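Local coordinates for hypothetical protein (Bacteroides uniformis ATCC 8492, PDB 4QRL), which is of unknown function but adopts a lipocalin-like beta-barrel fold, a type of barrel that in relatives often encloses small hydrophobic ligands, at residues 67-72 with 81-86. Residues are numbered along the deposited sequence; the frame is centred on the assembly and turned at random.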
loop_
_atom_site.group_PDB
_atom_site.type_symbol
_atom_site.label_atom_id
_atom_site.label_comp_id
_atom_site.label_asym_id
_atom_site.label_seq_id
_atom_site.Cartn_x
_atom_site.Cartn_y
_atom_site.Cartn_z
ATOM N N ILE A 67 -2.603 8.394 -1.470
ATOM C CA ILE A 67 -1.855 7.724 -2.540
ATOM C C ILE A 67 -2.688 7.803 -3.811
ATOM O O ILE A 67 -3.917 7.618 -3.777
ATOM C CB ILE A 67 -1.495 6.255 -2.162
ATOM C CG1 ILE A 67 -0.770 6.184 -0.805
ATOM C CG2 ILE A 67 -0.669 5.571 -3.277
ATOM C CD1 ILE A 67 -0.545 4.692 -0.235
ATOM N N ILE A 68 -2.040 8.175 -4.917
ATOM C CA ILE A 68 -2.746 8.277 -6.203
ATOM C C ILE A 68 -1.911 7.537 -7.249
ATOM O O ILE A 68 -0.732 7.851 -7.462
ATOM C CB ILE A 68 -3.127 9.717 -6.636
ATOM C CG1 ILE A 68 -3.791 9.684 -8.057
ATOM C CG2 ILE A 68 -1.902 10.659 -6.568
ATOM C CD1 ILE A 68 -4.432 10.939 -8.555
ATOM N N LEU A 69 -2.523 6.524 -7.860
ATOM C CA LEU A 69 -1.835 5.736 -8.860
ATOM C C LEU A 69 -2.053 6.322 -10.235
ATOM O O LEU A 69 -3.099 6.933 -10.515
ATOM C CB LEU A 69 -2.324 4.279 -8.825
ATOM C CG LEU A 69 -2.056 3.526 -7.508
ATOM C CD1 LEU A 69 -2.669 2.173 -7.540
ATOM C CD2 LEU A 69 -0.564 3.401 -7.215
ATOM N N LEU A 70 -1.065 6.100 -11.114
ATOM C CA LEU A 70 -1.118 6.549 -12.504
ATOM C C LEU A 70 -2.204 5.809 -13.258
ATOM O O LEU A 70 -2.468 4.628 -12.957
ATOM C CB LEU A 70 0.243 6.284 -13.190
ATOM C CG LEU A 70 1.473 6.998 -12.655
ATOM C CD1 LEU A 70 2.740 6.398 -13.298
ATOM C CD2 LEU A 70 1.416 8.466 -12.998
ATOM N N PRO A 71 -2.781 6.444 -14.314
ATOM C CA PRO A 71 -3.811 5.762 -15.115
ATOM C C PRO A 71 -3.372 4.399 -15.648
ATOM O O PRO A 71 -4.147 3.461 -15.577
ATOM C CB PRO A 71 -4.060 6.750 -16.267
ATOM C CG PRO A 71 -3.755 8.085 -15.677
ATOM C CD PRO A 71 -2.575 7.834 -14.785
ATOM N N GLU A 72 -2.112 4.266 -16.088
ATOM C CA GLU A 72 -1.568 2.992 -16.574
ATOM C C GLU A 72 -1.643 1.878 -15.509
ATOM O O GLU A 72 -1.893 0.725 -15.856
ATOM C CB GLU A 72 -0.124 3.171 -17.026
ATOM C CG GLU A 72 0.342 2.016 -17.892
ATOM C CD GLU A 72 1.811 2.004 -18.252
ATOM O OE1 GLU A 72 2.453 3.080 -18.242
ATOM O OE2 GLU A 72 2.329 0.895 -18.508
ATOM N N THR A 81 -6.909 -6.872 -8.144
ATOM C CA THR A 81 -6.367 -7.910 -7.291
ATOM C C THR A 81 -5.659 -7.269 -6.105
ATOM O O THR A 81 -5.735 -7.776 -4.978
ATOM C CB THR A 81 -5.403 -8.801 -8.104
ATOM O OG1 THR A 81 -6.101 -9.306 -9.229
ATOM C CG2 THR A 81 -4.829 -9.948 -7.303
ATOM N N TYR A 82 -4.959 -6.156 -6.362
ATOM C CA TYR A 82 -4.103 -5.566 -5.336
ATOM C C TYR A 82 -4.539 -4.214 -4.839
ATOM O O TYR A 82 -4.120 -3.830 -3.743
ATOM C CB TYR A 82 -2.675 -5.487 -5.866
ATOM C CG TYR A 82 -2.095 -6.853 -6.178
ATOM C CD1 TYR A 82 -1.736 -7.729 -5.155
ATOM C CD2 TYR A 82 -1.926 -7.276 -7.490
ATOM C CE1 TYR A 82 -1.210 -8.987 -5.433
ATOM C CE2 TYR A 82 -1.413 -8.538 -7.782
ATOM C CZ TYR A 82 -1.044 -9.383 -6.748
ATOM O OH TYR A 82 -0.542 -10.617 -7.023
ATOM N N PHE A 83 -5.344 -3.479 -5.624
ATOM C CA PHE A 83 -5.787 -2.144 -5.255
ATOM C C PHE A 83 -7.286 -1.999 -5.467
ATOM O O PHE A 83 -8.042 -2.120 -4.492
ATOM C CB PHE A 83 -4.963 -1.083 -6.025
ATOM C CG PHE A 83 -3.508 -1.084 -5.610
ATOM C CD1 PHE A 83 -3.090 -0.386 -4.478
ATOM C CD2 PHE A 83 -2.563 -1.826 -6.318
ATOM C CE1 PHE A 83 -1.749 -0.411 -4.074
ATOM C CE2 PHE A 83 -1.238 -1.884 -5.890
ATOM C CZ PHE A 83 -0.841 -1.180 -4.769
ATOM N N GLY A 84 -7.717 -1.761 -6.711
ATOM C CA GLY A 84 -9.140 -1.606 -7.003
ATOM C C GLY A 84 -9.715 -0.298 -6.489
ATOM O O GLY A 84 -10.927 -0.165 -6.357
ATOM N N TRP A 85 -8.840 0.693 -6.192
ATOM C CA TRP A 85 -9.285 1.983 -5.667
ATOM C C TRP A 85 -10.033 2.780 -6.703
ATOM O O TRP A 85 -9.580 2.833 -7.852
ATOM C CB TRP A 85 -8.102 2.825 -5.161
ATOM C CG TRP A 85 -7.245 2.195 -4.108
ATOM C CD1 TRP A 85 -7.598 1.225 -3.215
ATOM C CD2 TRP A 85 -5.899 2.564 -3.788
ATOM N NE1 TRP A 85 -6.531 0.919 -2.406
ATOM C CE2 TRP A 85 -5.484 1.747 -2.712
ATOM C CE3 TRP A 85 -4.992 3.503 -4.320
ATOM C CZ2 TRP A 85 -4.226 1.865 -2.130
ATOM C CZ3 TRP A 85 -3.742 3.619 -3.735
ATOM C CH2 TRP A 85 -3.363 2.793 -2.667
ATOM N N PRO A 86 -11.153 3.446 -6.321
ATOM C CA PRO A 86 -11.844 4.305 -7.285
ATOM C C PRO A 86 -10.937 5.467 -7.701
ATOM O O PRO A 86 -10.254 6.050 -6.847
ATOM C CB PRO A 86 -13.081 4.781 -6.519
ATOM C CG PRO A 86 -12.712 4.697 -5.090
ATOM C CD PRO A 86 -11.782 3.515 -4.986
#
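I67 and L69 of strand 64-69 meet F83 and W85 where the connection from this strand to strand 89-97, just after helix 79-82, packs against it in the eight-stranded antiparallel barrel of this lipocalin-like fold. No hydrogen bond links 67-72 to 81-86, and all the contacts between them are apolar. I67 CG2 lies at the indole edge, near the ring plane, 3.7 Å from W85 CZ3; CG2, anti to the backbone N (CG1 at chi1 -53°), is directed at the rim of the six-membered ring. L69 reaches both aromatics. Its CG is 4.1 Å from W85 CZ3, whereas CD1 sits over one face of F83, 4.1 Å from the ring centroid and 19° off the normal, a CH-pi geometry. Within 81-86 the two rings stand nearly at right angles: F83 CD1 is 3.4 Å above the indole plane, while W85 CE2 lies at the phenyl edge. Replacing W85 by an alanine is likely to open a gap beside I67 CG2 and L69 CG and deprive F83 of an aromatic neighbour. Further out, backbone bonds from I67 to C90 and L69 to G88 fix the strand, F40 touches the side chains of I67 and L69, and F54 meets F83 edge-to-face. The W85 carbonyl O is hydrogen-bonded by Y79 OH.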